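Local coordinates for putative zinc protease (Bordetella pertussis, PDB 3IH6), which is probably the inactive-type M16 domain of a larger protein thought to be a zinc metalloendopeptidase, at residues 102-105 against 106-110; 61-65 against 66-70; 45-48 against 49-53. All coordinates share one frame; numbering follows the deposited sequence.

Interaction 1: residues 102-105 against 106-110; sequences QTLT and ATLES
Thr103 and Thr107, one helical turn apart, meet at the carbonyl oxygen of Thr103, which is held by two donors of the same residue. Thr107 N reaches Thr103 O at 3.1 Å, and Thr107 OG1 reaches the same oxygen at 2.9 Å. The two donors arrive from opposite faces of the carbonyl plane, the hydroxyl tilted 34° out of it. With chi1 at -55° the hydroxyl of Thr107 stands beside its own backbone N and bends back along the helix. Thr103 OG1 itself bonds to Lys99 O, one turn earlier. The tight side of the helix is formed by Leu104, Thr105 and Leu108. Leu108 CG lies 3.3 Å from Leu104 O, and Leu108 CD1 comes up to Leu104 CG at 4.1 Å, so the two leucines cross at branch level. Both are buried, Leu104 against Leu59 and Leu63 of helix 58-63 and Ala29 of strand 26-32, Leu108 on Tyr31. Glu109 N bonds to Thr105 O at 2.9 Å. The Glu109 chain runs extended past that oxygen, and its carboxylate goes on to a salt bridge from OE1 to Arg186 and a hydrogen bond between OE2 and Tyr31 OH, two partners that should hold its rotation. The other side is looser. Gln102, exposed and bent at chi2, brings only NE2 near Ala106 CB, at 4.0 Å. The exception there is Ser110, whose OG ties back to Ala106 O, four residues earlier, at 2.6 Å. Together these contacts belong to an amphipathic helix laid on an antiparallel sheet, as in the alpha+beta fold of M16 peptidase domains.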
ATOM      1  N   GLN E 102     -20.619 -31.188  -5.300  1.00 20.52           N
ATOM      2  CA  GLN E 102     -21.652 -31.539  -6.271  1.00 21.44           C
ATOM      3  C   GLN E 102     -22.313 -30.288  -6.844  1.00 21.40           C
ATOM      4  O   GLN E 102     -22.347 -30.115  -8.069  1.00 22.43           O
ATOM      5  CB  GLN E 102     -22.727 -32.432  -5.633  1.00 21.33           C
ATOM      6  CG  GLN E 102     -24.041 -32.493  -6.418  1.00 24.79           C
ATOM      7  CD  GLN E 102     -23.839 -32.983  -7.844  1.00 28.93           C
ATOM      8  OE1 GLN E 102     -23.014 -33.867  -8.083  1.00 28.53           O
ATOM      9  NE2 GLN E 102     -24.577 -32.399  -8.804  1.00 29.61           N
ATOM     10  N   THR E 103     -22.859 -29.442  -5.968  1.00 20.37           N
ATOM     11  CA  THR E 103     -23.508 -28.236  -6.413  1.00 20.14           C
ATOM     12  C   THR E 103     -22.529 -27.254  -7.061  1.00 19.66           C
ATOM     13  O   THR E 103     -22.874 -26.640  -8.058  1.00 20.64           O
ATOM     14  CB  THR E 103     -24.276 -27.545  -5.281  1.00 20.24           C
ATOM     15  OG1 THR E 103     -25.149 -28.493  -4.640  1.00 21.76           O
ATOM     16  CG2 THR E 103     -25.096 -26.353  -5.821  1.00 18.51           C
ATOM     17  N   LEU E 104     -21.337 -27.077  -6.487  1.00 18.99           N
ATOM     18  CA  LEU E 104     -20.321 -26.177  -7.087  1.00 18.20           C
ATOM     19  C   LEU E 104     -20.019 -26.521  -8.562  1.00 17.42           C
ATOM     20  O   LEU E 104     -19.950 -25.631  -9.409  1.00 16.87           O
ATOM     21  CB  LEU E 104     -18.990 -26.227  -6.302  1.00 18.23           C
ATOM     22  CG  LEU E 104     -17.843 -25.385  -6.899  1.00 18.76           C
ATOM     23  CD1 LEU E 104     -17.648 -24.134  -6.082  1.00 19.14           C
ATOM     24  CD2 LEU E 104     -16.583 -26.189  -6.879  1.00 22.51           C
ATOM     25  N   THR E 105     -19.771 -27.796  -8.852  1.00 17.08           N
ATOM     26  CA  THR E 105     -19.414 -28.184 -10.226  1.00 16.63           C
ATOM     27  C   THR E 105     -20.636 -28.145 -11.159  1.00 16.78           C
ATOM     28  O   THR E 105     -20.510 -27.791 -12.331  1.00 16.72           O
ATOM     29  CB  THR E 105     -18.775 -29.587 -10.315  1.00 16.86           C
ATOM     30  OG1 THR E 105     -19.679 -30.553  -9.766  1.00 16.67           O
ATOM     31  CG2 THR E 105     -17.436 -29.648  -9.590  1.00 17.30           C
ATOM     32  N   ALA E 106     -21.814 -28.517 -10.659  1.00 17.07           N
ATOM     33  CA  ALA E 106     -23.047 -28.344 -11.466  1.00 17.11           C
ATOM     34  C   ALA E 106     -23.258 -26.901 -11.906  1.00 17.07           C
ATOM     35  O   ALA E 106     -23.670 -26.649 -13.028  1.00 18.92           O
ATOM     36  CB  ALA E 106     -24.261 -28.864 -10.742  1.00 16.91           C
ATOM     37  N   THR E 107     -22.959 -25.932 -11.050  1.00 17.48           N
ATOM     38  CA  THR E 107     -23.232 -24.518 -11.394  1.00 16.19           C
ATOM     39  C   THR E 107     -22.254 -24.090 -12.461  1.00 16.64           C
ATOM     40  O   THR E 107     -22.613 -23.409 -13.437  1.00 16.96           O
ATOM     41  CB  THR E 107     -23.011 -23.586 -10.157  1.00 16.43           C
ATOM     42  OG1 THR E 107     -23.797 -24.046  -9.061  1.00 12.49           O
ATOM     43  CG2 THR E 107     -23.308 -22.118 -10.477  1.00 13.71           C
ATOM     44  N   LEU E 108     -21.008 -24.496 -12.264  1.00 16.55           N
ATOM     45  CA  LEU E 108     -19.917 -24.106 -13.153  1.00 17.80           C
ATOM     46  C   LEU E 108     -20.093 -24.683 -14.546  1.00 18.18           C
ATOM     47  O   LEU E 108     -19.908 -23.988 -15.530  1.00 19.63           O
ATOM     48  CB  LEU E 108     -18.562 -24.536 -12.579  1.00 17.75           C
ATOM     49  CG  LEU E 108     -18.070 -23.805 -11.334  1.00 16.48           C
ATOM     50  CD1 LEU E 108     -16.789 -24.463 -10.751  1.00 14.00           C
ATOM     51  CD2 LEU E 108     -17.888 -22.309 -11.550  1.00 21.34           C
ATOM     52  N   GLU E 109     -20.483 -25.950 -14.613  1.00 18.38           N
ATOM     53  CA  GLU E 109     -20.578 -26.690 -15.858  1.00 17.64           C
ATOM     54  C   GLU E 109     -21.960 -26.687 -16.515  1.00 17.84           C
ATOM     55  O   GLU E 109     -22.170 -27.310 -17.580  1.00 17.44           O
ATOM     56  CB  GLU E 109     -20.084 -28.104 -15.606  1.00 17.76           C
ATOM     57  CG  GLU E 109     -18.701 -28.069 -14.952  1.00 17.29           C
ATOM     58  CD  GLU E 109     -18.220 -29.414 -14.499  1.00 15.88           C
ATOM     59  OE1 GLU E 109     -18.890 -30.456 -14.757  1.00 14.44           O
ATOM     60  OE2 GLU E 109     -17.141 -29.435 -13.899  1.00 17.13           O
ATOM     61  N   SER E 110     -22.901 -25.939 -15.948  1.00 17.98           N
ATOM     62  CA  SER E 110     -24.207 -25.843 -16.610  1.00 18.77           C
ATOM     63  C   SER E 110     -24.650 -24.426 -17.016  1.00 19.06           C
ATOM     64  O   SER E 110     -25.836 -24.154 -17.188  1.00 18.24           O
ATOM     65  CB  SER E 110     -25.270 -26.543 -15.764  1.00 19.00           C
ATOM     66  OG  SER E 110     -25.560 -25.754 -14.624  1.00 19.62           O
TER

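Interaction 2: residues 61-65 against 66-70; sequences HALVP and TKLAS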
ATOM      1  N   HIS E  61     -24.775 -17.618  -4.700  1.00 16.69           N
ATOM      2  CA  HIS E  61     -26.206 -17.852  -4.649  1.00 17.86           C
ATOM      3  C   HIS E  61     -26.599 -19.343  -4.566  1.00 17.68           C
ATOM      4  O   HIS E  61     -27.585 -19.685  -3.924  1.00 17.01           O
ATOM      5  CB  HIS E  61     -26.888 -17.212  -5.856  1.00 18.72           C
ATOM      6  CG  HIS E  61     -28.361 -17.102  -5.693  1.00 20.11           C
ATOM      7  ND1 HIS E  61     -28.941 -16.141  -4.897  1.00 21.27           N
ATOM      8  CD2 HIS E  61     -29.373 -17.855  -6.182  1.00 21.58           C
ATOM      9  CE1 HIS E  61     -30.251 -16.299  -4.912  1.00 20.07           C
ATOM     10  NE2 HIS E  61     -30.537 -17.338  -5.675  1.00 19.89           N
ATOM     11  N   ALA E  62     -25.824 -20.216  -5.215  1.00 16.87           N
ATOM     12  CA  ALA E  62     -26.132 -21.650  -5.217  1.00 17.42           C
ATOM     13  C   ALA E  62     -25.757 -22.311  -3.899  1.00 17.36           C
ATOM     14  O   ALA E  62     -26.460 -23.201  -3.433  1.00 17.04           O
ATOM     15  CB  ALA E  62     -25.423 -22.341  -6.383  1.00 17.29           C
ATOM     16  N   LEU E  63     -24.657 -21.860  -3.283  1.00 16.84           N
ATOM     17  CA  LEU E  63     -24.100 -22.569  -2.128  1.00 16.70           C
ATOM     18  C   LEU E  63     -24.422 -22.021  -0.729  1.00 17.34           C
ATOM     19  O   LEU E  63     -24.413 -22.772   0.237  1.00 16.36           O
ATOM     20  CB  LEU E  63     -22.585 -22.728  -2.318  1.00 16.77           C
ATOM     21  CG  LEU E  63     -22.196 -23.398  -3.656  1.00 17.52           C
ATOM     22  CD1 LEU E  63     -20.705 -23.399  -3.895  1.00 14.37           C
ATOM     23  CD2 LEU E  63     -22.721 -24.796  -3.649  1.00 22.04           C
ATOM     24  N   VAL E  64     -24.649 -20.715  -0.615  1.00 18.41           N
ATOM     25  CA  VAL E  64     -24.686 -20.047   0.701  1.00 19.66           C
ATOM     26  C   VAL E  64     -26.102 -19.831   1.253  1.00 20.06           C
ATOM     27  O   VAL E  64     -26.385 -20.257   2.372  1.00 20.10           O
ATOM     28  CB  VAL E  64     -23.855 -18.715   0.743  1.00 19.68           C
ATOM     29  CG1 VAL E  64     -23.885 -18.121   2.141  1.00 18.69           C
ATOM     30  CG2 VAL E  64     -22.381 -18.975   0.339  1.00 20.13           C
ATOM     31  N   PRO E  65     -27.007 -19.196   0.477  1.00 20.71           N
ATOM     32  CA  PRO E  65     -28.369 -19.109   1.046  1.00 20.33           C
ATOM     33  C   PRO E  65     -28.939 -20.508   1.254  1.00 20.45           C
ATOM     34  O   PRO E  65     -29.816 -20.715   2.100  1.00 20.10           O
ATOM     35  CB  PRO E  65     -29.179 -18.394  -0.044  1.00 20.18           C
ATOM     36  CG  PRO E  65     -28.140 -17.703  -0.929  1.00 21.25           C
ATOM     37  CD  PRO E  65     -26.922 -18.609  -0.873  1.00 20.13           C
ATOM     38  N   THR E  66     -28.440 -21.462   0.476  1.00 20.23           N
ATOM     39  CA  THR E  66     -28.910 -22.845   0.569  1.00 19.80           C
ATOM     40  C   THR E  66     -28.256 -23.568   1.763  1.00 19.49           C
ATOM     41  O   THR E  66     -28.591 -24.702   2.066  1.00 19.01           O
ATOM     42  CB  THR E  66     -28.619 -23.598  -0.736  1.00 19.78           C
ATOM     43  OG1 THR E  66     -27.277 -23.309  -1.125  1.00 18.95           O
ATOM     44  CG2 THR E  66     -29.552 -23.114  -1.873  1.00 19.55           C
ATOM     45  N   LYS E  67     -27.316 -22.888   2.419  1.00 19.69           N
ATOM     46  CA  LYS E  67     -26.584 -23.395   3.587  1.00 19.30           C
ATOM     47  C   LYS E  67     -25.629 -24.546   3.261  1.00 19.46           C
ATOM     48  O   LYS E  67     -25.273 -25.311   4.143  1.00 18.07           O
ATOM     49  CB  LYS E  67     -27.525 -23.805   4.742  1.00 19.82           C
ATOM     50  CG  LYS E  67     -28.574 -22.795   5.139  1.00 20.04           C
ATOM     51  CD  LYS E  67     -27.981 -21.442   5.471  1.00 21.21           C
ATOM     52  CE  LYS E  67     -29.079 -20.457   5.832  1.00 23.01           C
ATOM     53  NZ  LYS E  67     -29.901 -21.012   6.935  1.00 26.04           N
ATOM     54  N   LEU E  68     -25.204 -24.654   2.003  1.00 19.85           N
ATOM     55  CA  LEU E  68     -24.252 -25.698   1.629  1.00 20.57           C
ATOM     56  C   LEU E  68     -22.829 -25.240   1.974  1.00 20.96           C
ATOM     57  O   LEU E  68     -21.941 -26.039   2.293  1.00 21.13           O
ATOM     58  CB  LEU E  68     -24.411 -26.084   0.145  1.00 20.36           C
ATOM     59  CG  LEU E  68     -25.740 -26.785  -0.207  1.00 20.76           C
ATOM     60  CD1 LEU E  68     -25.900 -27.017  -1.697  1.00 21.97           C
ATOM     61  CD2 LEU E  68     -25.878 -28.106   0.548  1.00 19.74           C
ATOM     62  N   ALA E  69     -22.638 -23.929   1.981  1.00 20.93           N
ATOM     63  CA  ALA E  69     -21.306 -23.374   2.127  1.00 19.59           C
ATOM     64  C   ALA E  69     -21.342 -22.091   2.939  1.00 19.30           C
ATOM     65  O   ALA E  69     -22.376 -21.438   3.066  1.00 18.66           O
ATOM     66  CB  ALA E  69     -20.713 -23.118   0.752  1.00 19.79           C
ATOM     67  N   SER E  70     -20.173 -21.744   3.454  1.00 19.01           N
ATOM     68  CA  SER E  70     -19.914 -20.577   4.266  1.00 19.98           C
ATOM     69  C   SER E  70     -19.500 -19.373   3.406  1.00 19.37           C
ATOM     70  O   SER E  70     -19.726 -18.213   3.746  1.00 20.41           O
ATOM     71  CB  SER E  70     -18.753 -20.949   5.209  1.00 19.54           C
ATOM     72  OG  SER E  70     -18.655 -20.033   6.234  1.00 21.17           O
TER
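Leu63 O is the hub of the contact, just where helix 58-63 gives way to the turn and the chain doubles back: Leu68 N and Ala69 N both point to it. Each nitrogen lies 2.7 Å from Leu63 O, but both bonds are bent and weak. Beside them, Leu63 CB meets Ala69 CB at 3.6 Å, a close methyl-to-methylene contact, while Leu63 CD2 and Leu68 CD1 touch more lightly at their branch ends. A second carbonyl, Val64 O, takes Lys67 N at 2.8 Å and closes a type I turn from Val64 to Lys67. This donor stands 65° above the carbonyl plane, away from the lone pairs. Lys67 has a positive phi of 69°, the left-handed conformation that lets the chain reverse. The bonds Lys67 N to Val64 O and Leu68 N to Leu63 O, with this left-handed residue, give the pattern of a Schellman motif, its longer-range bond being the weak one. The side chain of Thr66 adds a further tie: with chi1 at 46° its OG1 sits between N and carbonyl carbon and points back to Ala62 O, at a very short 2.5 Å that is best read with caution. Val64 CA makes a CH-O contact of 3.6 Å with Ala69 O. Outward from this first shell, Leu63 and Leu68 lie on Thr103 of helix 97-109, and Leu63 and Ala69 on Ala89 of strand 84-90. The backbone of Ser70 pairs with Glu7 and Gln90, which fixes the start of strand 71-77. The chemistry implies a helix-to-turn junction whose carbonyls are taken up by local donors, some weak, on an apolar base, leaving Pro65, Thr66 and Lys67 on the exposed outer side.

Interaction 3: residues 45-48 against 49-53; sequences DLAA and TILAD
Leu46 O is gripped by two amides of the next turn. Ile50 N comes to Leu46 O at 3.2 Å, the regular helical bond, while Thr49 N adds a bent, weak one. Ala47 O takes another regular bond, with Leu51 N 2.8 Å from it. The Leu51 side chain packs against the same carbonyl. With chi1 at -62° its CG stands beside its own backbone N, and CG comes within 3.2 Å of Ala47 O. Leu51 CD1 then reaches Ala47 CB at 4.4 Å, a light contact at the branch end, and the Leu51 side chain also touches Phe87 of strand 84-90. Farther along, the helix runs out: Ala52 N makes only a weak bond to Ala48 O at 2.9 Å. Asp53 N still bonds to Thr49 O at 3.1 Å, although Asp53 has left helical backbone angles. Outside the turn, Asp45 OD2 accepts from Trp128 NE1 and OD1 from Ser1 N, a residue apparently left by the expression tag, so both carboxylate oxygens of this buried acid have partners in the crystal. Thr49 O also takes Arg123 NH1, which links helix 118-136 to the closing turn. Nearly every residue here is buried, as expected for a central helix 39-52 lodged between an antiparallel sheet and a neighbouring helix in an alpha+beta domain.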
ATOM      1  N   ASP E  45     -11.551 -14.967 -17.564  1.00 19.26           N
ATOM      2  CA  ASP E  45     -11.126 -14.036 -16.514  1.00 18.92           C
ATOM      3  C   ASP E  45     -12.415 -13.354 -15.992  1.00 17.56           C
ATOM      4  O   ASP E  45     -12.755 -13.449 -14.800  1.00 17.31           O
ATOM      5  CB  ASP E  45     -10.155 -13.043 -17.166  1.00 19.84           C
ATOM      6  CG  ASP E  45      -9.232 -12.350 -16.179  1.00 22.79           C
ATOM      7  OD1 ASP E  45      -9.238 -12.731 -14.993  1.00 27.16           O
ATOM      8  OD2 ASP E  45      -8.482 -11.425 -16.620  1.00 22.92           O
ATOM      9  N   LEU E  46     -13.189 -12.764 -16.905  1.00 16.83           N
ATOM     10  CA  LEU E  46     -14.460 -12.076 -16.554  1.00 15.33           C
ATOM     11  C   LEU E  46     -15.494 -13.022 -15.928  1.00 15.31           C
ATOM     12  O   LEU E  46     -16.129 -12.666 -14.956  1.00 15.22           O
ATOM     13  CB  LEU E  46     -15.044 -11.390 -17.770  1.00 15.52           C
ATOM     14  CG  LEU E  46     -14.144 -10.307 -18.384  1.00 15.69           C
ATOM     15  CD1 LEU E  46     -14.654  -9.916 -19.787  1.00 14.75           C
ATOM     16  CD2 LEU E  46     -14.082  -9.126 -17.412  1.00 12.82           C
ATOM     17  N   ALA E  47     -15.616 -14.233 -16.492  1.00 15.11           N
ATOM     18  CA  ALA E  47     -16.502 -15.275 -15.989  1.00 14.54           C
ATOM     19  C   ALA E  47     -16.252 -15.628 -14.526  1.00 15.01           C
ATOM     20  O   ALA E  47     -17.209 -15.771 -13.740  1.00 15.64           O
ATOM     21  CB  ALA E  47     -16.353 -16.501 -16.819  1.00 13.29           C
ATOM     22  N   ALA E  48     -14.984 -15.833 -14.150  1.00 14.92           N
ATOM     23  CA  ALA E  48     -14.709 -16.233 -12.776  1.00 15.78           C
ATOM     24  C   ALA E  48     -15.196 -15.175 -11.783  1.00 15.40           C
ATOM     25  O   ALA E  48     -15.634 -15.503 -10.690  1.00 17.22           O
ATOM     26  CB  ALA E  48     -13.231 -16.559 -12.587  1.00 16.06           C
ATOM     27  N   THR E  49     -15.170 -13.915 -12.179  1.00 15.06           N
ATOM     28  CA  THR E  49     -15.701 -12.836 -11.331  1.00 15.80           C
ATOM     29  C   THR E  49     -17.221 -12.913 -11.260  1.00 16.56           C
ATOM     30  O   THR E  49     -17.799 -12.662 -10.207  1.00 17.76           O
ATOM     31  CB  THR E  49     -15.363 -11.446 -11.917  1.00 15.37           C
ATOM     32  OG1 THR E  49     -13.969 -11.230 -11.906  1.00 10.30           O
ATOM     33  CG2 THR E  49     -16.023 -10.322 -11.140  1.00 15.96           C
ATOM     34  N   ILE E  50     -17.869 -13.243 -12.382  1.00 16.30           N
ATOM     35  CA  ILE E  50     -19.313 -13.395 -12.362  1.00 16.38           C
ATOM     36  C   ILE E  50     -19.696 -14.572 -11.470  1.00 16.61           C
ATOM     37  O   ILE E  50     -20.673 -14.494 -10.765  1.00 17.29           O
ATOM     38  CB  ILE E  50     -19.901 -13.620 -13.761  1.00 17.10           C
ATOM     39  CG1 ILE E  50     -19.753 -12.349 -14.627  1.00 16.29           C
ATOM     40  CG2 ILE E  50     -21.375 -14.143 -13.655  1.00 16.41           C
ATOM     41  CD1 ILE E  50     -19.929 -12.612 -16.129  1.00 12.79           C
ATOM     42  N   LEU E  51     -18.926 -15.649 -11.520  1.00 16.23           N
ATOM     43  CA  LEU E  51     -19.209 -16.865 -10.754  1.00 16.97           C
ATOM     44  C   LEU E  51     -18.926 -16.775  -9.283  1.00 17.90           C
ATOM     45  O   LEU E  51     -19.594 -17.440  -8.462  1.00 19.74           O
ATOM     46  CB  LEU E  51     -18.412 -18.078 -11.326  1.00 16.29           C
ATOM     47  CG  LEU E  51     -18.836 -18.355 -12.778  1.00 15.24           C
ATOM     48  CD1 LEU E  51     -17.742 -19.054 -13.548  1.00 12.75           C
ATOM     49  CD2 LEU E  51     -20.174 -19.106 -12.846  1.00 14.49           C
ATOM     50  N   ALA E  52     -17.928 -15.990  -8.925  1.00 17.51           N
ATOM     51  CA  ALA E  52     -17.335 -16.151  -7.597  1.00 17.79           C
ATOM     52  C   ALA E  52     -17.351 -14.936  -6.723  1.00 16.72           C
ATOM     53  O   ALA E  52     -17.206 -15.065  -5.539  1.00 16.96           O
ATOM     54  CB  ALA E  52     -15.890 -16.720  -7.723  1.00 17.86           C
ATOM     55  N   ASP E  53     -17.560 -13.760  -7.293  1.00 18.19           N
ATOM     56  CA  ASP E  53     -17.409 -12.481  -6.569  1.00 18.04           C
ATOM     57  C   ASP E  53     -18.728 -11.790  -6.176  1.00 17.73           C
ATOM     58  O   ASP E  53     -19.611 -11.561  -7.049  1.00 18.66           O
ATOM     59  CB  ASP E  53     -16.563 -11.566  -7.456  1.00 19.28           C
ATOM     60  CG  ASP E  53     -16.191 -10.278  -6.786  1.00 19.67           C
ATOM     61  OD1 ASP E  53     -15.814 -10.324  -5.613  1.00 22.94           O
ATOM     62  OD2 ASP E  53     -16.257  -9.219  -7.451  1.00 23.22           O
TER

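How the interactions relate
Along the chain the order is interaction 3, then interaction 2, then interaction 1, all inside the M16 inactive-domain range. Interaction 3 ends helix 39-52, interaction 2 takes in the end of helix 58-63, which follows it, and interaction 1 lies in helix 97-109. The centres of interactions 1 and 2 are about 13 Å apart, and those of 1 and 3 about 14 Å. Interaction 1 touches both others: Thr103 CB meets Leu63 CD2 at 3.6 Å, and Leu108 CD2 meets Leu51 CD1 at 3.8 Å. Interactions 2 and 3, centres about 17 Å apart, do not touch. Helix 97-109 packs against both other helix ends on the sheet.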